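Local coordinates for protein O-methyltransferase, SAM-dependent (Legionella pneumophila subsp. pneumophila, PDB 3R3H) that probably transfers a methyl group from S-adenosylmethionine to a hydroxyl oxygen of its substrate, as a member of the SAM-dependent O-methyltransferase family, at residues P25-L30 / T71-L76; E11-L16 / Q43-Q48; A61-E66 / Q87-D92. All coordinates share one frame; numbering follows the deposited sequence.

Interaction 1. Residues P25-L30 / T71-L76; sequences PALAAL and TGYSAL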
loop_
_atom_site.group_PDB
_atom_site.type_symbol
_atom_site.label_atom_id
_atom_site.label_comp_id
_atom_site.label_asym_id
_atom_site.label_seq_id
_atom_site.Cartn_x
_atom_site.Cartn_y
_atom_site.Cartn_z
ATOM N N PRO A 25 14.032 -10.090 15.124
ATOM C CA PRO A 25 14.944 -11.247 15.180
ATOM C C PRO A 25 14.358 -12.631 14.923
ATOM O O PRO A 25 14.931 -13.422 14.165
ATOM C CB PRO A 25 15.580 -11.129 16.570
ATOM C CG PRO A 25 14.677 -10.165 17.322
ATOM C CD PRO A 25 14.276 -9.191 16.266
ATOM N N ALA A 26 13.233 -12.928 15.569
ATOM C CA ALA A 26 12.571 -14.218 15.395
ATOM C C ALA A 26 12.134 -14.352 13.943
ATOM O O ALA A 26 12.189 -15.440 13.371
ATOM C CB ALA A 26 11.378 -14.316 16.318
ATOM N N LEU A 27 11.698 -13.238 13.350
ATOM C CA LEU A 27 11.283 -13.231 11.948
ATOM C C LEU A 27 12.488 -13.544 11.074
ATOM O O LEU A 27 12.494 -14.521 10.320
ATOM C CB LEU A 27 10.740 -11.858 11.548
ATOM C CG LEU A 27 9.279 -11.521 11.778
ATOM C CD1 LEU A 27 9.011 -10.109 11.287
ATOM C CD2 LEU A 27 8.420 -12.531 11.048
ATOM N N ALA A 28 13.506 -12.696 11.191
ATOM C CA ALA A 28 14.723 -12.842 10.411
ATOM C C ALA A 28 15.261 -14.266 10.541
ATOM O O ALA A 28 15.720 -14.866 9.558
ATOM C CB ALA A 28 15.758 -11.834 10.889
ATOM N N ALA A 29 15.185 -14.799 11.761
ATOM C CA ALA A 29 15.653 -16.145 12.075
ATOM C C ALA A 29 14.789 -17.203 11.406
ATOM O O ALA A 29 15.304 -18.167 10.834
ATOM C CB ALA A 29 15.648 -16.343 13.590
ATOM N N LEU A 30 13.471 -17.025 11.494
ATOM C CA LEU A 30 12.548 -17.968 10.873
ATOM C C LEU A 30 12.878 -17.964 9.380
ATOM O O LEU A 30 13.027 -19.016 8.756
ATOM C CB LEU A 30 11.089 -17.528 11.104
ATOM C CG LEU A 30 9.948 -18.544 10.888
ATOM C CD1 LEU A 30 8.646 -17.995 11.478
ATOM C CD2 LEU A 30 9.789 -18.857 9.413
ATOM N N THR A 71 5.442 -20.949 6.062
ATOM C CA THR A 71 6.598 -21.313 6.874
ATOM C C THR A 71 6.214 -20.805 8.282
ATOM O O THR A 71 6.733 -21.289 9.300
ATOM C CB THR A 71 7.910 -20.598 6.418
ATOM O OG1 THR A 71 7.700 -19.176 6.333
ATOM C CG2 THR A 71 8.386 -21.162 5.079
ATOM N N GLY A 72 5.284 -19.844 8.321
ATOM C CA GLY A 72 4.836 -19.287 9.579
ATOM C C GLY A 72 5.399 -17.900 9.800
ATOM O O GLY A 72 5.228 -17.316 10.869
ATOM N N TYR A 73 6.058 -17.373 8.764
ATOM C CA TYR A 73 6.679 -16.042 8.782
ATOM C C TYR A 73 5.649 -14.909 8.728
ATOM O O TYR A 73 5.701 -13.977 9.546
ATOM C CB TYR A 73 7.655 -15.911 7.607
ATOM C CG TYR A 73 8.358 -14.573 7.487
ATOM C CD1 TYR A 73 7.702 -13.451 6.972
ATOM C CD2 TYR A 73 9.675 -14.426 7.897
ATOM C CE1 TYR A 73 8.353 -12.210 6.871
ATOM C CE2 TYR A 73 10.335 -13.193 7.812
ATOM C CZ TYR A 73 9.673 -12.094 7.301
ATOM O OH TYR A 73 10.332 -10.891 7.244
ATOM N N SER A 74 4.720 -14.977 7.773
ATOM C CA SER A 74 3.705 -13.934 7.655
ATOM C C SER A 74 2.746 -13.934 8.848
ATOM O O SER A 74 2.195 -12.895 9.210
ATOM C CB SER A 74 2.922 -14.079 6.330
ATOM O OG SER A 74 2.566 -15.425 6.066
ATOM N N ALA A 75 2.561 -15.098 9.462
ATOM C CA ALA A 75 1.674 -15.222 10.619
ATOM C C ALA A 75 2.306 -14.535 11.841
ATOM O O ALA A 75 1.604 -13.936 12.677
ATOM C CB ALA A 75 1.413 -16.704 10.923
ATOM N N LEU A 76 3.634 -14.633 11.926
ATOM C CA LEU A 76 4.377 -14.039 13.017
ATOM C C LEU A 76 4.362 -12.527 12.882
ATOM O O LEU A 76 3.976 -11.803 13.817
ATOM C CB LEU A 76 5.809 -14.554 12.986
ATOM C CG LEU A 76 6.756 -13.992 14.054
ATOM C CD1 LEU A 76 6.211 -14.295 15.450
ATOM C CD2 LEU A 76 8.126 -14.613 13.858
#

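Interaction 2. Residues E11-L16 / Q43-Q48; sequences ELYKYL and QVAPEQ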
loop_
_atom_site.group_PDB
_atom_site.type_symbol
_atom_site.label_atom_id
_atom_site.label_comp_id
_atom_site.label_asym_id
_atom_site.label_seq_id
_atom_site.Cartn_x
_atom_site.Cartn_y
_atom_site.Cartn_z
ATOM N N GLU A 11 20.351 -4.530 -6.659
ATOM C CA GLU A 11 21.090 -3.495 -5.956
ATOM C C GLU A 11 20.167 -2.494 -5.285
ATOM O O GLU A 11 20.444 -2.027 -4.189
ATOM C CB GLU A 11 22.022 -2.749 -6.912
ATOM C CG GLU A 11 23.108 -3.611 -7.537
ATOM C CD GLU A 11 22.663 -4.282 -8.818
ATOM O OE1 GLU A 11 21.698 -5.070 -8.772
ATOM O OE2 GLU A 11 23.280 -4.018 -9.873
ATOM N N LEU A 12 19.067 -2.165 -5.949
ATOM C CA LEU A 12 18.106 -1.209 -5.407
ATOM C C LEU A 12 17.227 -1.851 -4.337
ATOM O O LEU A 12 16.850 -1.210 -3.356
ATOM C CB LEU A 12 17.240 -0.650 -6.541
ATOM C CG LEU A 12 16.301 0.510 -6.217
ATOM C CD1 LEU A 12 17.066 1.688 -5.621
ATOM C CD2 LEU A 12 15.589 0.912 -7.502
ATOM N N TYR A 13 16.898 -3.121 -4.543
ATOM C CA TYR A 13 16.083 -3.867 -3.599
ATOM C C TYR A 13 16.882 -3.942 -2.313
ATOM O O TYR A 13 16.333 -3.900 -1.212
ATOM C CB TYR A 13 15.823 -5.274 -4.127
ATOM C CG TYR A 13 14.994 -6.127 -3.207
ATOM C CD1 TYR A 13 13.665 -5.800 -2.931
ATOM C CD2 TYR A 13 15.533 -7.267 -2.614
ATOM C CE1 TYR A 13 12.887 -6.594 -2.087
ATOM C CE2 TYR A 13 14.767 -8.070 -1.765
ATOM C CZ TYR A 13 13.442 -7.726 -1.506
ATOM O OH TYR A 13 12.675 -8.499 -0.671
ATOM N N LYS A 14 18.196 -4.056 -2.472
ATOM C CA LYS A 14 19.131 -4.110 -1.351
ATOM C C LYS A 14 19.012 -2.807 -0.551
ATOM O O LYS A 14 18.994 -2.821 0.680
ATOM C CB LYS A 14 20.565 -4.245 -1.880
ATOM C CG LYS A 14 21.361 -5.421 -1.337
ATOM C CD LYS A 14 21.175 -6.686 -2.193
ATOM C CE LYS A 14 19.790 -7.328 -2.049
ATOM N NZ LYS A 14 19.631 -8.551 -2.901
ATOM N N TYR A 15 18.938 -1.690 -1.278
ATOM C CA TYR A 15 18.814 -0.348 -0.705
ATOM C C TYR A 15 17.466 -0.197 0.005
ATOM O O TYR A 15 17.395 0.254 1.153
ATOM C CB TYR A 15 18.941 0.701 -1.822
ATOM C CG TYR A 15 18.963 2.145 -1.355
ATOM C CD1 TYR A 15 19.956 2.605 -0.487
ATOM C CD2 TYR A 15 17.985 3.054 -1.772
ATOM C CE1 TYR A 15 19.976 3.933 -0.039
ATOM C CE2 TYR A 15 17.995 4.384 -1.332
ATOM C CZ TYR A 15 18.991 4.815 -0.464
ATOM O OH TYR A 15 18.991 6.114 -0.000
ATOM N N LEU A 16 16.403 -0.579 -0.697
ATOM C CA LEU A 16 15.053 -0.509 -0.164
ATOM C C LEU A 16 15.043 -1.163 1.209
ATOM O O LEU A 16 14.696 -0.551 2.225
ATOM C CB LEU A 16 14.099 -1.238 -1.106
ATOM C CG LEU A 16 12.605 -1.291 -0.774
ATOM C CD1 LEU A 16 11.824 -1.610 -2.042
ATOM C CD2 LEU A 16 12.323 -2.326 0.303
ATOM N N GLN A 43 6.575 -17.776 0.164
ATOM C CA GLN A 43 6.567 -16.880 1.308
ATOM C C GLN A 43 6.576 -15.399 0.953
ATOM O O GLN A 43 7.319 -14.957 0.073
ATOM C CB GLN A 43 7.744 -17.220 2.217
ATOM C CG GLN A 43 7.345 -17.921 3.507
ATOM C CD GLN A 43 6.115 -18.818 3.369
ATOM O OE1 GLN A 43 6.058 -19.706 2.513
ATOM N NE2 GLN A 43 5.126 -18.590 4.233
ATOM N N VAL A 44 5.729 -14.646 1.649
ATOM C CA VAL A 44 5.608 -13.218 1.436
ATOM C C VAL A 44 7.017 -12.624 1.623
ATOM O O VAL A 44 7.838 -13.185 2.352
ATOM C CB VAL A 44 4.533 -12.615 2.433
ATOM C CG1 VAL A 44 5.150 -12.309 3.788
ATOM C CG2 VAL A 44 3.898 -11.387 1.840
ATOM N N ALA A 45 7.313 -11.522 0.939
ATOM C CA ALA A 45 8.628 -10.905 1.048
ATOM C C ALA A 45 8.686 -10.058 2.301
ATOM O O ALA A 45 7.666 -9.541 2.762
ATOM C CB ALA A 45 8.913 -10.055 -0.161
ATOM N N PRO A 46 9.894 -9.899 2.868
ATOM C CA PRO A 46 10.137 -9.116 4.085
ATOM C C PRO A 46 9.370 -7.805 4.186
ATOM O O PRO A 46 8.772 -7.521 5.227
ATOM C CB PRO A 46 11.642 -8.893 4.051
ATOM C CG PRO A 46 12.131 -10.167 3.460
ATOM C CD PRO A 46 11.163 -10.432 2.329
ATOM N N GLU A 47 9.402 -7.003 3.117
ATOM C CA GLU A 47 8.721 -5.704 3.105
ATOM C C GLU A 47 7.240 -5.829 2.776
ATOM O O GLU A 47 6.444 -4.917 3.063
ATOM C CB GLU A 47 9.399 -4.747 2.119
ATOM C CG GLU A 47 10.406 -5.404 1.213
ATOM C CD GLU A 47 9.765 -6.348 0.234
ATOM O OE1 GLU A 47 10.485 -7.134 -0.414
ATOM O OE2 GLU A 47 8.532 -6.296 0.112
ATOM N N GLN A 48 6.883 -6.964 2.181
ATOM C CA GLN A 48 5.505 -7.226 1.826
ATOM C C GLN A 48 4.793 -7.413 3.138
ATOM O O GLN A 48 3.671 -6.937 3.332
ATOM C CB GLN A 48 5.391 -8.512 1.011
ATOM C CG GLN A 48 4.862 -8.285 -0.382
ATOM C CD GLN A 48 5.758 -7.333 -1.157
ATOM O OE1 GLN A 48 6.827 -7.720 -1.629
ATOM N NE2 GLN A 48 5.336 -6.076 -1.277
#

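Interaction 3. Residues A61-E66 / Q87-D92; sequences AKKVLE and QVITCD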
loop_
_atom_site.group_PDB
_atom_site.type_symbol
_atom_site.label_atom_id
_atom_site.label_comp_id
_atom_site.label_asym_id
_atom_site.label_seq_id
_atom_site.Cartn_x
_atom_site.Cartn_y
_atom_site.Cartn_z
ATOM N N ALA A 61 -6.917 -3.549 13.497
ATOM C CA ALA A 61 -7.386 -4.918 13.541
ATOM C C ALA A 61 -7.141 -5.605 14.864
ATOM O O ALA A 61 -6.122 -5.385 15.515
ATOM C CB ALA A 61 -6.736 -5.721 12.420
ATOM N N LYS A 62 -8.107 -6.438 15.238
ATOM C CA LYS A 62 -8.063 -7.233 16.456
ATOM C C LYS A 62 -7.989 -8.703 16.044
ATOM O O LYS A 62 -7.418 -9.531 16.751
ATOM C CB LYS A 62 -9.330 -6.991 17.292
ATOM C CG LYS A 62 -9.347 -5.656 18.006
ATOM C CD LYS A 62 -8.345 -5.641 19.151
ATOM C CE LYS A 62 -8.077 -4.222 19.623
ATOM N NZ LYS A 62 -7.415 -3.395 18.565
ATOM N N LYS A 63 -8.567 -9.014 14.889
ATOM C CA LYS A 63 -8.591 -10.377 14.386
ATOM C C LYS A 63 -8.177 -10.407 12.907
ATOM O O LYS A 63 -8.722 -9.683 12.069
ATOM C CB LYS A 63 -9.996 -10.959 14.580
ATOM C CG LYS A 63 -10.067 -12.479 14.567
ATOM C CD LYS A 63 -11.451 -12.956 15.000
ATOM C CE LYS A 63 -11.549 -14.480 14.997
ATOM N NZ LYS A 63 -12.854 -14.973 15.562
ATOM N N VAL A 64 -7.197 -11.251 12.603
ATOM C CA VAL A 64 -6.661 -11.389 11.256
ATOM C C VAL A 64 -6.714 -12.827 10.762
ATOM O O VAL A 64 -6.604 -13.758 11.546
ATOM C CB VAL A 64 -5.206 -10.887 11.218
ATOM C CG1 VAL A 64 -4.537 -11.291 9.916
ATOM C CG2 VAL A 64 -5.193 -9.373 11.372
ATOM N N LEU A 65 -6.882 -13.000 9.456
ATOM C CA LEU A 65 -6.949 -14.328 8.861
ATOM C C LEU A 65 -6.062 -14.386 7.625
ATOM O O LEU A 65 -5.997 -13.422 6.857
ATOM C CB LEU A 65 -8.390 -14.650 8.455
ATOM C CG LEU A 65 -8.595 -15.990 7.751
ATOM C CD1 LEU A 65 -8.611 -17.071 8.804
ATOM C CD2 LEU A 65 -9.896 -16.006 6.964
ATOM N N GLU A 66 -5.355 -15.496 7.445
ATOM C CA GLU A 66 -4.522 -15.670 6.263
ATOM C C GLU A 66 -4.633 -17.114 5.799
ATOM O O GLU A 66 -4.994 -17.993 6.581
ATOM C CB GLU A 66 -3.066 -15.289 6.532
ATOM C CG GLU A 66 -2.440 -15.940 7.721
ATOM C CD GLU A 66 -0.921 -16.050 7.577
ATOM O OE1 GLU A 66 -0.317 -15.139 6.955
ATOM O OE2 GLU A 66 -0.333 -17.036 8.088
ATOM N N GLN A 87 -5.566 -11.352 17.638
ATOM C CA GLN A 87 -5.403 -12.750 17.267
ATOM C C GLN A 87 -5.251 -12.934 15.759
ATOM O O GLN A 87 -5.871 -12.216 14.977
ATOM C CB GLN A 87 -6.634 -13.504 17.753
ATOM C CG GLN A 87 -6.627 -14.991 17.564
ATOM C CD GLN A 87 -8.018 -15.557 17.759
ATOM O OE1 GLN A 87 -8.720 -15.193 18.702
ATOM N NE2 GLN A 87 -8.430 -16.445 16.863
ATOM N N VAL A 88 -4.413 -13.891 15.361
ATOM C CA VAL A 88 -4.202 -14.206 13.953
ATOM C C VAL A 88 -4.439 -15.695 13.707
ATOM O O VAL A 88 -3.891 -16.545 14.390
ATOM C CB VAL A 88 -2.771 -13.779 13.448
ATOM C CG1 VAL A 88 -1.779 -13.804 14.572
ATOM C CG2 VAL A 88 -2.307 -14.693 12.310
ATOM N N ILE A 89 -5.301 -16.001 12.746
ATOM C CA ILE A 89 -5.601 -17.378 12.394
ATOM C C ILE A 89 -4.918 -17.683 11.062
ATOM O O ILE A 89 -5.337 -17.203 10.013
ATOM C CB ILE A 89 -7.115 -17.587 12.273
ATOM C CG1 ILE A 89 -7.745 -17.425 13.653
ATOM C CG2 ILE A 89 -7.418 -18.961 11.671
ATOM C CD1 ILE A 89 -9.222 -17.668 13.676
ATOM N N THR A 90 -3.838 -18.450 11.128
ATOM C CA THR A 90 -3.077 -18.830 9.950
ATOM C C THR A 90 -3.597 -20.195 9.491
ATOM O O THR A 90 -3.742 -21.116 10.297
ATOM C CB THR A 90 -1.552 -18.881 10.290
ATOM O OG1 THR A 90 -0.814 -19.426 9.191
ATOM C CG2 THR A 90 -1.309 -19.745 11.528
ATOM N N CYS A 91 -3.916 -20.315 8.204
ATOM C CA CYS A 91 -4.442 -21.575 7.676
ATOM C C CYS A 91 -3.400 -22.168 6.754
ATOM O O CYS A 91 -3.170 -21.624 5.669
ATOM C CB CYS A 91 -5.743 -21.331 6.893
ATOM S SG CYS A 91 -7.064 -20.374 7.774
ATOM N N ASP A 92 -2.753 -23.256 7.181
ATOM C CA ASP A 92 -1.731 -23.883 6.346
ATOM C C ASP A 92 -2.248 -25.126 5.618
ATOM O O ASP A 92 -2.463 -26.185 6.222
ATOM C CB ASP A 92 -0.482 -24.236 7.156
ATOM C CG ASP A 92 0.701 -24.604 6.261
ATOM O OD1 ASP A 92 1.724 -25.126 6.765
ATOM O OD2 ASP A 92 0.611 -24.361 5.036
#

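Interaction 1. Residues P25-L30 / T71-L76
Leu30 and Leu27, one turn apart on helix 25-32, press on the first turn of helix 73-80, where Tyr73 and Leu76 receive them. Leu30 reaches across with both methyls. Its CG stands opposite the backbone N (chi1 -163°), which carries the fork away from its own helix: Leu30 CD1 comes to rest 3.5 Å from Gly72 O, while Leu30 CD2 lies 3.7 Å from Thr71 OG1 and packs beside Tyr73 CB. The branch thus straddles the turn leading into the second helix. Gly72 occupies the N-cap position there, with a positive phi, a backbone shape that suits glycine, since a side chain would run into the preceding carbonyl oxygen. Its own carbonyl oxygen is also hydrogen-bonded by Trp105 from helix 102-107.

Leu27 uses mainly CD2. Leu27 CD2 sits above the middle of the Tyr73 ring, 3.8 Å from the ring centroid and 10° off the normal, a CH-pi contact over the face. Leu27 CD2 also meets Leu76 CD2 at 3.5 Å, the two leucines running antiparallel alongside one another, and Leu76 CD2 goes on to touch Ala26 CB at 4.1 Å. The tyrosine ring is brought alongside helix 25-32 because its CG lies trans to the backbone N (chi1 179°). Its hydroxyl then extends beyond the two segments to a hydrogen bond with Glu23, so the ring is held at its end as well as over its face.

All the residues that touch are buried, and the contact is mainly apolar. It lays a helix from the N-terminal part of the chain against the start of the helix that follows the first strand of the sheet, at the strand-to-helix turn of the first beta-alpha-beta unit of a Rossmann-like class I methyltransferase fold.

Interaction 2. Residues E11-L16 / Q43-Q48
Tyr13 and Glu47 make the polar part of this contact, a hydrogen bond from Tyr13 OH to Glu47 OE1 of 2.6 Å. Glu47 OE1 lies at the edge of the ring and in its plane, and the hydroxyl meets it nearly end-on to its C-O bond. Ring and carboxylate planes stand almost perpendicular, at 81°. With CG trans to its backbone N (chi1 180°), the tyrosine sends its hydroxyl out from helix 10-20, while the Glu47 chain bends at chi2 (68°) to bring OE1 to it.

Helix 10-20 belongs to the N-terminal extension that precedes the Rossmann-like core of this O-methyltransferase, and here it meets the beginning of helix 46-59, whose N-cap is Ala45. Glu47, in the first turn, lies where the helix dipole would be expected to favour its negative charge.

Apolar packing is slight. Leu16 CD2 touches the aliphatic part of Glu47 at CG, 3.7 Å away, the two side chains crossing at about a right angle. The phenol hydroxyl has van der Waals neighbours of its own: Pro46 CD approaches Tyr13 OH to 3.9 Å, and Ala45 CB stands a little farther from it, at 4.1 Å. The second subunit comes close as well: Leu16 also packs on Phe172 of that chain, and the Tyr13 ring meets the ring of its His5.

Interaction 3. Residues A61-E66 / Q87-D92
Val64 and Val88 pair in the middle of a parallel ladder that joins strands 63-68 and 87-92, the two strands of a beta-alpha-beta unit whose intervening helix is 73-80. This is the first unit of the Rossmann-like sheet characteristic of class I methyltransferases. The strand axes run 4.7 Å apart at an angle of 12°. Five backbone hydrogen bonds link them, from Gln87 N to Lys62 O at one end to Cys91 N to Glu66 O at the other.

Packing is tightest toward the C-terminal ends. Leu65 CD1 rests 3.6 Å from Ile89 CG2 and also touches Cys91 SG, on the face covered by Leu125 and Leu128 of helix 121-132. On the other face Val64 and Val88 lie under helix 73-80, their CB atoms 4.4 Å apart.

The N-terminal end is looser and nearer solvent. Extended Lys63 and Gln87 run side by side in the same direction, coming no closer than 4.1 Å between Lys63 CE and Gln87 NE2, and the end of Lys62 leads away.

Buried Glu66, with CG wedged between its backbone N and carbonyl carbon (chi1 52°), shares its carboxylate between two hydroxyls. OE1 is hydrogen-bonded with Ser74, and Glu66 OE2 accepts from Thr90 OG1 at 2.7 Å through its anti lone pair.

Interactions 1 and 3 are both buried and share helix 73-80: one lays helix 25-32 against its start, the other pairs the strands on either side of it in the chain. They meet where Ala75 packs on Glu66 and Thr90. Interaction 2, partly buried and close to the second subunit, adjoins interaction 1 where Pro46 and Val44 touch Tyr73, but stays about 7 Å from interaction 3 between nearest atoms. The chemistry follows: side-chain packing between helices in 25-30/71-76, a single phenol-carboxylate hydrogen bond with little packing in 11-16/43-48, and regular backbone bonding in the central sheet of 61-66/87-92.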